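Local coordinates for protein acylneuraminate lyase (Mycoplasma synoviae, PDB 4N4P) that belongs to the dihydrodipicolinate synthetase family of TIM-barrel proteins and assembles as four chains, at residues E279-E282 / I283-A287; L257-I260 / M261-H264; E288-T291 / D292-K296; N242-V245 / L246-S250. All coordinates share one frame; numbering follows the deposited sequence.

All four contacts are local, each made within one helix or at its end, and together they sample the helices that follow the eight-stranded parallel barrel. Along the chain the order is contact 4 on helix 231-248, contact 2 on helix 253-263, then contacts 1 and 3 in succession on helix 280-294, the last helix of the chain. Contact 2 has its centre about 10 Å from that of contact 1 and about 11 Å from that of contact 3; contacts 3 and 4 are likewise about 11 Å apart, and contacts 1 and 4, the farthest pair, about 16 Å. These spacings show a compact bundle in which the last helix packs against both earlier ones.

Contact 1 (E279-E282 / I283-A287)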
loop_
_atom_site.group_PDB
_atom_site.type_symbol
_atom_site.label_atom_id
_atom_site.label_comp_id
_atom_site.label_asym_id
_atom_site.label_seq_id
_atom_site.Cartn_x
_atom_site.Cartn_y
_atom_site.Cartn_z
ATOM N N GLU A 279 -17.881 -15.561 24.852
ATOM C CA GLU A 279 -18.764 -16.141 25.873
ATOM C C GLU A 279 -20.112 -16.437 25.214
ATOM O O GLU A 279 -20.540 -15.702 24.308
ATOM C CB GLU A 279 -18.877 -15.244 27.122
ATOM C CG GLU A 279 -17.530 -14.873 27.752
ATOM C CD GLU A 279 -16.689 -16.091 28.184
ATOM O OE1 GLU A 279 -17.188 -16.928 28.975
ATOM O OE2 GLU A 279 -15.521 -16.208 27.735
ATOM N N ASP A 280 -20.760 -17.532 25.622
ATOM C CA ASP A 280 -21.976 -17.969 24.935
ATOM C C ASP A 280 -23.075 -16.894 24.953
ATOM O O ASP A 280 -23.769 -16.700 23.963
ATOM C CB ASP A 280 -22.496 -19.320 25.460
ATOM C CG ASP A 280 -22.063 -20.507 24.579
ATOM O OD1 ASP A 280 -21.639 -20.293 23.409
ATOM O OD2 ASP A 280 -22.147 -21.664 25.063
ATOM N N GLU A 281 -23.200 -16.173 26.059
ATOM C CA GLU A 281 -24.246 -15.153 26.142
ATOM C C GLU A 281 -23.940 -13.960 25.243
ATOM O O GLU A 281 -24.849 -13.451 24.581
ATOM C CB GLU A 281 -24.516 -14.706 27.581
ATOM C CG GLU A 281 -25.354 -15.696 28.407
ATOM C CD GLU A 281 -26.604 -16.196 27.677
ATOM O OE1 GLU A 281 -26.664 -17.412 27.369
ATOM O OE2 GLU A 281 -27.513 -15.373 27.406
ATOM N N GLU A 282 -22.676 -13.533 25.210
ATOM C CA GLU A 282 -22.243 -12.431 24.357
ATOM C C GLU A 282 -22.546 -12.708 22.864
ATOM O O GLU A 282 -23.116 -11.863 22.154
ATOM C CB GLU A 282 -20.744 -12.143 24.547
ATOM C CG GLU A 282 -20.257 -10.929 23.750
ATOM C CD GLU A 282 -18.730 -10.761 23.697
ATOM O OE1 GLU A 282 -18.002 -11.412 24.475
ATOM O OE2 GLU A 282 -18.251 -9.986 22.840
ATOM N N ILE A 283 -22.176 -13.891 22.398
ATOM C CA ILE A 283 -22.335 -14.176 20.972
ATOM C C ILE A 283 -23.806 -14.466 20.669
ATOM O O ILE A 283 -24.269 -14.221 19.559
ATOM C CB ILE A 283 -21.365 -15.326 20.496
ATOM C CG1 ILE A 283 -21.200 -15.319 18.961
ATOM C CG2 ILE A 283 -21.813 -16.702 21.056
ATOM C CD1 ILE A 283 -20.612 -14.007 18.395
ATOM N N LYS A 284 -24.543 -15.016 21.652
ATOM C CA LYS A 284 -25.990 -15.228 21.486
ATOM C C LYS A 284 -26.745 -13.915 21.301
ATOM O O LYS A 284 -27.638 -13.807 20.439
ATOM C CB LYS A 284 -26.612 -16.010 22.666
ATOM C CG LYS A 284 -28.089 -16.327 22.458
ATOM C CD LYS A 284 -28.803 -16.620 23.764
ATOM C CE LYS A 284 -30.289 -16.815 23.516
ATOM N NZ LYS A 284 -30.587 -18.190 23.003
ATOM N N LYS A 285 -26.387 -12.909 22.094
ATOM C CA LYS A 285 -27.055 -11.627 21.961
ATOM C C LYS A 285 -26.740 -10.958 20.625
ATOM O O LYS A 285 -27.592 -10.309 20.043
ATOM C CB LYS A 285 -26.701 -10.710 23.128
ATOM C CG LYS A 285 -27.270 -11.271 24.436
ATOM C CD LYS A 285 -27.010 -10.350 25.617
ATOM C CE LYS A 285 -27.518 -11.061 26.868
ATOM N NZ LYS A 285 -27.060 -10.339 28.047
ATOM N N HIS A 286 -25.491 -11.097 20.192
ATOM C CA HIS A 286 -25.098 -10.692 18.856
ATOM C C HIS A 286 -25.964 -11.395 17.806
ATOM O O HIS A 286 -26.495 -10.745 16.909
ATOM C CB HIS A 286 -23.627 -10.987 18.620
ATOM C CG HIS A 286 -23.139 -10.526 17.285
ATOM N ND1 HIS A 286 -23.195 -9.211 16.889
ATOM C CD2 HIS A 286 -22.590 -11.210 16.252
ATOM C CE1 HIS A 286 -22.694 -9.094 15.670
ATOM N NE2 HIS A 286 -22.309 -10.290 15.265
ATOM N N ALA A 287 -26.141 -12.709 17.939
ATOM C CA ALA A 287 -26.988 -13.452 16.996
ATOM C C ALA A 287 -28.420 -12.962 16.988
ATOM O O ALA A 287 -29.006 -12.798 15.924
ATOM C CB ALA A 287 -26.924 -14.951 17.252
#
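K284 N donates to D280 O at 3.0 Å, with an N-H...O angle of 149°, and K285 N donates to E281 O over the same length. I283 N meets E279 O at 3.1 Å and 165°, a straighter bond to the N-cap residue; H286 N reaches E282 O at 3.2 Å. The acidic ends look elsewhere: the D280 carboxylate forms a salt bridge with K20, that of E282 one with K251. H286 NE2 is bonded to L248 O at the end of an earlier helix. E281 and K284 run side by side, yet only OE2 and CD approach, at 4.1 Å. With E281 OE2 5.1 Å from K285 NZ and E281 OE1 5.9 Å from K284 NZ, neither lysine forms an ion pair with E281; any attraction would act without direct contact. Packing is led by I283, whose CG1 lies anti to the backbone N (chi1 -162°). That rotation sets CG2 back against the preceding turn, 3.5 Å from D280 O, while the side chain also packs on A259 and R262. An N-cap followed by consecutive i to i+4 bonds marks the first turns of an alpha-helix, here the final helix of the bundle that follows the barrel.

Contact 2 (L257-I260 / M261-H264)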
loop_
_atom_site.group_PDB
_atom_site.type_symbol
_atom_site.label_atom_id
_atom_site.label_comp_id
_atom_site.label_asym_id
_atom_site.label_seq_id
_atom_site.Cartn_x
_atom_site.Cartn_y
_atom_site.Cartn_z
ATOM N N LEU A 257 -21.882 -16.280 12.300
ATOM C CA LEU A 257 -22.715 -17.143 11.434
ATOM C C LEU A 257 -23.163 -18.396 12.203
ATOM O O LEU A 257 -24.332 -18.782 12.167
ATOM C CB LEU A 257 -21.973 -17.543 10.155
ATOM C CG LEU A 257 -21.654 -16.402 9.170
ATOM C CD1 LEU A 257 -20.762 -16.949 8.004
ATOM C CD2 LEU A 257 -22.935 -15.798 8.634
ATOM N N LYS A 258 -22.224 -19.025 12.902
ATOM C CA LYS A 258 -22.555 -20.254 13.631
ATOM C C LYS A 258 -23.555 -19.969 14.741
ATOM O O LYS A 258 -24.530 -20.701 14.893
ATOM C CB LYS A 258 -21.284 -20.940 14.148
ATOM C CG LYS A 258 -20.559 -21.717 13.017
ATOM C CD LYS A 258 -19.185 -22.198 13.435
ATOM C CE LYS A 258 -18.494 -22.896 12.248
ATOM N NZ LYS A 258 -17.207 -23.642 12.623
ATOM N N ALA A 259 -23.359 -18.868 15.461
ATOM C CA ALA A 259 -24.289 -18.476 16.524
ATOM C C ALA A 259 -25.699 -18.212 16.019
ATOM O O ALA A 259 -26.700 -18.569 16.673
ATOM C CB ALA A 259 -23.759 -17.252 17.273
ATOM N N ILE A 260 -25.784 -17.573 14.852
ATOM C CA ILE A 260 -27.089 -17.311 14.233
ATOM C C ILE A 260 -27.766 -18.620 13.876
ATOM O O ILE A 260 -28.943 -18.818 14.165
ATOM C CB ILE A 260 -26.977 -16.338 13.042
ATOM C CG1 ILE A 260 -26.567 -14.954 13.576
ATOM C CG2 ILE A 260 -28.322 -16.271 12.258
ATOM C CD1 ILE A 260 -26.043 -13.975 12.479
ATOM N N MET A 261 -27.011 -19.529 13.275
ATOM C CA MET A 261 -27.554 -20.847 12.980
ATOM C C MET A 261 -28.018 -21.555 14.241
ATOM O O MET A 261 -29.149 -22.058 14.261
ATOM C CB MET A 261 -26.562 -21.691 12.194
ATOM C CG MET A 261 -26.380 -21.165 10.788
ATOM S SD MET A 261 -25.375 -22.318 9.855
ATOM C CE MET A 261 -25.030 -21.394 8.350
ATOM N N ARG A 262 -27.180 -21.561 15.286
ATOM C CA ARG A 262 -27.570 -22.193 16.565
ATOM C C ARG A 262 -28.854 -21.607 17.125
ATOM O O ARG A 262 -29.717 -22.342 17.619
ATOM C CB ARG A 262 -26.461 -22.072 17.613
ATOM C CG ARG A 262 -25.217 -22.887 17.270
ATOM C CD ARG A 262 -24.359 -23.082 18.521
ATOM N NE ARG A 262 -24.011 -21.819 19.165
ATOM C CZ ARG A 262 -22.983 -21.041 18.812
ATOM N NH1 ARG A 262 -22.207 -21.349 17.763
ATOM N NH2 ARG A 262 -22.759 -19.915 19.482
ATOM N N LEU A 263 -28.971 -20.282 17.064
ATOM C CA LEU A 263 -30.186 -19.558 17.472
ATOM C C LEU A 263 -31.417 -20.040 16.699
ATOM O O LEU A 263 -32.529 -19.994 17.224
ATOM C CB LEU A 263 -30.009 -18.045 17.273
ATOM C CG LEU A 263 -31.172 -17.114 17.634
ATOM C CD1 LEU A 263 -31.443 -17.186 19.148
ATOM C CD2 LEU A 263 -30.857 -15.664 17.176
ATOM N N HIS A 264 -31.219 -20.488 15.462
ATOM C CA HIS A 264 -32.324 -21.013 14.645
ATOM C C HIS A 264 -32.482 -22.539 14.778
ATOM O O HIS A 264 -33.132 -23.172 13.925
ATOM C CB HIS A 264 -32.123 -20.618 13.187
ATOM C CG HIS A 264 -32.375 -19.169 12.935
ATOM N ND1 HIS A 264 -31.466 -18.185 13.267
ATOM C CD2 HIS A 264 -33.455 -18.532 12.432
ATOM C CE1 HIS A 264 -31.970 -17.003 12.957
ATOM N NE2 HIS A 264 -33.176 -17.187 12.448
#
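I260 O is gripped twice by H264. The imidazole ND1 donates to it at 2.8 Å with an almost straight N-H...O angle of 170°, whereas the backbone N of H264 adds a weak bond at 3.1 Å. The oxygen sits at the ring's edge, in its plane, but ND1 stands 39° out of the carbonyl plane, so the ring is well aimed and the carbonyl less so. I260 and H264 lie side by side, and CG2 of I260 touches CE1 of H264 at 3.8 Å, so a methyl group lies beside the CE1 corner of the ring. The preceding turn is regular: R262 N reaches K258 O at 2.8 Å and L263 N reaches A259 O at 2.9 Å.

R262 bends at chi3 (-55°) and doubles back along its own helix, laying one face of the guanidinium over A259 CA, which is offset toward the rim. NH2 meets A259 CB at 3.6 Å, and NH1 comes within 3.8 Å of K258 CB. The guanidinium also makes a cation-pi contact with Y270, while the K258 ammonium reaches E53 and the carbonyls of T16 and Y270. H264 leaves the helical conformation, and its donating ND1 implies a proton there, in either the neutral or the charged ring; the side chain thus supplies the straight bond that its own amide makes only weakly at this helix end.

Contact 3 (E288-T291 / D292-K296); sequences EFIT and DKYLK
Backbone bonds from D292 N to E288 O (2.8 Å) and from L295 N to T291 O (2.9 Å) bracket the last turns of helix 280-294. The latter is the less regular, its donor lying 36° above the carbonyl plane, in keeping with the helix ending there. T291 OG1 turns back to bond A287 O.

Charged groups gather on one flank. A water donates to E288 OE2 at 3.0 Å and to D292 OD2 at 2.8 Å, joining two carboxylates whose nearest oxygens are 5.3 Å apart. D292 OD1 forms a salt bridge with K296 NZ at 3.1 Å, met from above the carboxylate plane; bends at chi2 and chi4 curl the lysine back to it, and on the way its CE passes T291 CG2.

Apolar contacts are of two kinds. Toward the protein interior, I290 CG2 touches L295 CD1 at 4.1 Å, the two chains pointing the same way, and both pack on I260. Nearer solvent, F289 and K293 run alongside, ring CE1 against CD at 3.9 Å, while K293 CG lies over the centre of one face of the neighbouring Y294 ring. The ends of K293 and Y294 converge on D247 of helix 231-248.

The two acidic residues would probably repel each other mildly, a cost that the shared water and the ammonium of K296 could offset close to the chain terminus.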
loop_
_atom_site.group_PDB
_atom_site.type_symbol
_atom_site.label_atom_id
_atom_site.label_comp_id
_atom_site.label_asym_id
_atom_site.label_seq_id
_atom_site.Cartn_x
_atom_site.Cartn_y
_atom_site.Cartn_z
ATOM N N GLU A 288 -28.982 -12.694 18.169
ATOM C CA GLU A 288 -30.340 -12.151 18.258
ATOM C C GLU A 288 -30.434 -10.777 17.652
ATOM O O GLU A 288 -31.361 -10.513 16.927
ATOM C CB GLU A 288 -30.800 -12.028 19.706
ATOM C CG GLU A 288 -30.955 -13.343 20.411
ATOM C CD GLU A 288 -31.372 -13.106 21.859
ATOM O OE1 GLU A 288 -30.518 -12.729 22.675
ATOM O OE2 GLU A 288 -32.555 -13.272 22.162
ATOM N N PHE A 289 -29.478 -9.910 17.969
ATOM C CA PHE A 289 -29.411 -8.551 17.384
ATOM C C PHE A 289 -29.464 -8.603 15.854
ATOM O O PHE A 289 -30.307 -7.943 15.225
ATOM C CB PHE A 289 -28.145 -7.812 17.876
ATOM C CG PHE A 289 -27.735 -6.618 17.032
ATOM C CD1 PHE A 289 -28.540 -5.490 16.933
ATOM C CD2 PHE A 289 -26.504 -6.627 16.359
ATOM C CE1 PHE A 289 -28.170 -4.405 16.125
ATOM C CE2 PHE A 289 -26.100 -5.540 15.570
ATOM C CZ PHE A 289 -26.941 -4.417 15.452
ATOM N N ILE A 290 -28.569 -9.385 15.256
ATOM C CA ILE A 290 -28.586 -9.534 13.772
ATOM C C ILE A 290 -29.917 -10.089 13.255
ATOM O O ILE A 290 -30.483 -9.570 12.276
ATOM C CB ILE A 290 -27.432 -10.407 13.280
ATOM C CG1 ILE A 290 -26.063 -9.802 13.683
ATOM C CG2 ILE A 290 -27.542 -10.690 11.697
ATOM C CD1 ILE A 290 -25.732 -8.422 13.053
ATOM N N THR A 291 -30.364 -11.182 13.863
ATOM C CA THR A 291 -31.607 -11.861 13.472
ATOM C C THR A 291 -32.823 -10.931 13.514
ATOM O O THR A 291 -33.590 -10.850 12.537
ATOM C CB THR A 291 -31.849 -13.131 14.348
ATOM O OG1 THR A 291 -30.808 -14.077 14.103
ATOM C CG2 THR A 291 -33.176 -13.785 14.035
ATOM N N ASP A 292 -33.009 -10.248 14.639
ATOM C CA ASP A 292 -34.167 -9.380 14.811
ATOM C C ASP A 292 -34.095 -8.162 13.898
ATOM O O ASP A 292 -35.128 -7.709 13.394
ATOM C CB ASP A 292 -34.316 -8.909 16.273
ATOM C CG ASP A 292 -34.533 -10.060 17.238
ATOM O OD1 ASP A 292 -34.962 -11.145 16.768
ATOM O OD2 ASP A 292 -34.239 -9.885 18.455
ATOM N N LYS A 293 -32.898 -7.620 13.697
ATOM C CA LYS A 293 -32.755 -6.419 12.856
ATOM C C LYS A 293 -32.923 -6.717 11.368
ATOM O O LYS A 293 -33.573 -5.938 10.628
ATOM C CB LYS A 293 -31.414 -5.695 13.111
ATOM C CG LYS A 293 -31.264 -4.359 12.333
ATOM C CD LYS A 293 -30.065 -3.548 12.857
ATOM C CE LYS A 293 -29.890 -2.227 12.111
ATOM N NZ LYS A 293 -28.583 -1.627 12.590
ATOM N N TYR A 294 -32.331 -7.822 10.923
ATOM C CA TYR A 294 -32.211 -8.069 9.465
ATOM C C TYR A 294 -32.935 -9.283 8.929
ATOM O O TYR A 294 -33.279 -9.303 7.741
ATOM C CB TYR A 294 -30.734 -8.185 9.082
ATOM C CG TYR A 294 -29.945 -6.937 9.347
ATOM C CD1 TYR A 294 -30.150 -5.778 8.567
ATOM C CD2 TYR A 294 -29.013 -6.898 10.385
ATOM C CE1 TYR A 294 -29.433 -4.630 8.808
ATOM C CE2 TYR A 294 -28.269 -5.747 10.644
ATOM C CZ TYR A 294 -28.489 -4.618 9.841
ATOM O OH TYR A 294 -27.782 -3.469 10.080
ATOM N N LEU A 295 -33.144 -10.296 9.775
ATOM C CA LEU A 295 -33.446 -11.654 9.271
ATOM C C LEU A 295 -34.846 -12.187 9.532
ATOM O O LEU A 295 -35.119 -13.371 9.281
ATOM C CB LEU A 295 -32.415 -12.673 9.785
ATOM C CG LEU A 295 -30.936 -12.330 9.671
ATOM C CD1 LEU A 295 -30.048 -13.495 10.151
ATOM C CD2 LEU A 295 -30.582 -11.927 8.198
ATOM N N LYS A 296 -35.743 -11.350 10.015
ATOM C CA LYS A 296 -37.111 -11.818 10.197
ATOM C C LYS A 296 -37.879 -11.892 8.875
ATOM O O LYS A 296 -37.464 -11.342 7.835
ATOM C CB LYS A 296 -37.833 -10.982 11.240
ATOM C CG LYS A 296 -37.267 -11.228 12.623
ATOM C CD LYS A 296 -37.433 -12.691 13.040
ATOM C CE LYS A 296 -36.923 -12.937 14.455
ATOM N NZ LYS A 296 -37.577 -12.048 15.454
ATOM O OXT LYS A 296 -38.930 -12.540 8.822
HETATM O O HOH W 1 -34.326 -12.229 19.969
#

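Contact 4 (N242-V245 / L246-S250)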
loop_
_atom_site.group_PDB
_atom_site.type_symbol
_atom_site.label_atom_id
_atom_site.label_comp_id
_atom_site.label_asym_id
_atom_site.label_seq_id
_atom_site.Cartn_x
_atom_site.Cartn_y
_atom_site.Cartn_z
ATOM N N ASN A 242 -25.692 -4.020 3.329
ATOM C CA ASN A 242 -24.320 -3.694 3.743
ATOM C C ASN A 242 -24.278 -3.233 5.185
ATOM O O ASN A 242 -23.293 -3.457 5.858
ATOM C CB ASN A 242 -23.708 -2.675 2.788
ATOM C CG ASN A 242 -23.359 -3.323 1.421
ATOM O OD1 ASN A 242 -23.625 -4.511 1.218
ATOM N ND2 ASN A 242 -22.757 -2.555 0.515
ATOM N N ASP A 243 -25.382 -2.653 5.659
ATOM C CA ASP A 243 -25.529 -2.376 7.097
ATOM C C ASP A 243 -25.413 -3.708 7.833
ATOM O O ASP A 243 -24.693 -3.825 8.834
ATOM C CB ASP A 243 -26.893 -1.747 7.418
ATOM C CG ASP A 243 -26.979 -0.276 7.065
ATOM O OD1 ASP A 243 -25.967 0.364 6.726
ATOM O OD2 ASP A 243 -28.095 0.238 7.146
ATOM N N TYR A 244 -26.125 -4.699 7.316
ATOM C CA TYR A 244 -26.139 -6.054 7.888
ATOM C C TYR A 244 -24.746 -6.653 7.921
ATOM O O TYR A 244 -24.320 -7.173 8.947
ATOM C CB TYR A 244 -27.105 -6.958 7.111
ATOM C CG TYR A 244 -26.725 -8.427 7.039
ATOM C CD1 TYR A 244 -26.787 -9.257 8.176
ATOM C CD2 TYR A 244 -26.319 -9.002 5.805
ATOM C CE1 TYR A 244 -26.433 -10.628 8.096
ATOM C CE2 TYR A 244 -25.997 -10.357 5.705
ATOM C CZ TYR A 244 -26.039 -11.164 6.852
ATOM O OH TYR A 244 -25.706 -12.500 6.761
ATOM N N VAL A 245 -24.033 -6.580 6.798
ATOM C CA VAL A 245 -22.692 -7.166 6.756
ATOM C C VAL A 245 -21.781 -6.534 7.806
ATOM O O VAL A 245 -21.128 -7.249 8.564
ATOM C CB VAL A 245 -22.052 -7.075 5.358
ATOM C CG1 VAL A 245 -20.659 -7.723 5.382
ATOM C CG2 VAL A 245 -22.962 -7.786 4.295
ATOM N N LEU A 246 -21.746 -5.200 7.868
ATOM C CA LEU A 246 -20.910 -4.509 8.846
ATOM C C LEU A 246 -21.321 -4.840 10.307
ATOM O O LEU A 246 -20.453 -5.037 11.192
ATOM C CB LEU A 246 -20.954 -2.992 8.597
ATOM C CG LEU A 246 -20.230 -2.613 7.297
ATOM C CD1 LEU A 246 -20.240 -1.104 7.049
ATOM C CD2 LEU A 246 -18.803 -3.155 7.305
ATOM N N ASP A 247 -22.627 -4.927 10.544
ATOM C CA ASP A 247 -23.122 -5.286 11.887
ATOM C C ASP A 247 -22.703 -6.717 12.203
ATOM O O ASP A 247 -22.238 -7.013 13.318
ATOM C CB ASP A 247 -24.661 -5.117 11.993
ATOM C CG ASP A 247 -25.081 -3.704 12.356
ATOM O OD1 ASP A 247 -24.253 -2.907 12.824
ATOM O OD2 ASP A 247 -26.278 -3.406 12.240
ATOM N N LEU A 248 -22.866 -7.610 11.229
ATOM C CA LEU A 248 -22.522 -9.032 11.420
ATOM C C LEU A 248 -21.069 -9.216 11.846
ATOM O O LEU A 248 -20.776 -9.966 12.792
ATOM C CB LEU A 248 -22.774 -9.806 10.117
ATOM C CG LEU A 248 -22.431 -11.298 10.127
ATOM C CD1 LEU A 248 -23.351 -12.056 11.102
ATOM C CD2 LEU A 248 -22.545 -11.863 8.707
ATOM N N ILE A 249 -20.166 -8.515 11.156
ATOM C CA ILE A 249 -18.733 -8.704 11.388
ATOM C C ILE A 249 -18.208 -7.804 12.489
ATOM O O ILE A 249 -16.983 -7.700 12.684
ATOM C CB ILE A 249 -17.885 -8.558 10.092
ATOM C CG1 ILE A 249 -17.996 -7.124 9.540
ATOM C CG2 ILE A 249 -18.321 -9.621 9.059
ATOM C CD1 ILE A 249 -17.152 -6.851 8.288
ATOM N N SER A 250 -19.095 -7.167 13.244
ATOM C CA SER A 250 -18.602 -6.459 14.427
ATOM C C SER A 250 -18.136 -7.470 15.485
ATOM O O SER A 250 -17.457 -7.111 16.446
ATOM C CB SER A 250 -19.629 -5.462 14.968
ATOM O OG SER A 250 -20.776 -6.148 15.406
HETATM O O HOH W 2 -24.245 -1.092 9.973
#
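The last turn of helix 231-248 closes with I249 N bonding to V245 O at 3.0 Å, one step after L248 N reaches Y244 O at 2.7 Å. Beyond it the chain leaves the helix, and D247 O receives two donors from S250: the hydroxyl OG at 2.7 Å and the backbone N at 3.1 Å. I249 sets CG1 between its own backbone N and carbonyl carbon (chi1 64°), which places CG1 3.3 Å from V245 O.

Y244 and L248 extend side by side, and the methyl CD2 of L248 lies 3.8 Å from the phenol OH of Y244, obliquely to the ring. With CG anti to the backbone N (chi1 178°), L248 also packs on L257 and I260. The helix is the first of those that follow the TIM barrel, and Y244 ties it back toward the barrel by bonding its OH to T211 O; separately, its ring meets Y241 of its own helix edge to face.

On another flank a water donates to D243 O at 3.0 Å and, weakly, at 3.4 Å to OD1 of D247, whose OD2 faces Y294 of the final helix. D243 forms a salt bridge with R178 of the second subunit, N242 ND2 bonds E194 O as well as E177 of the second subunit, and L246 packs on F174 of that same neighbouring chain.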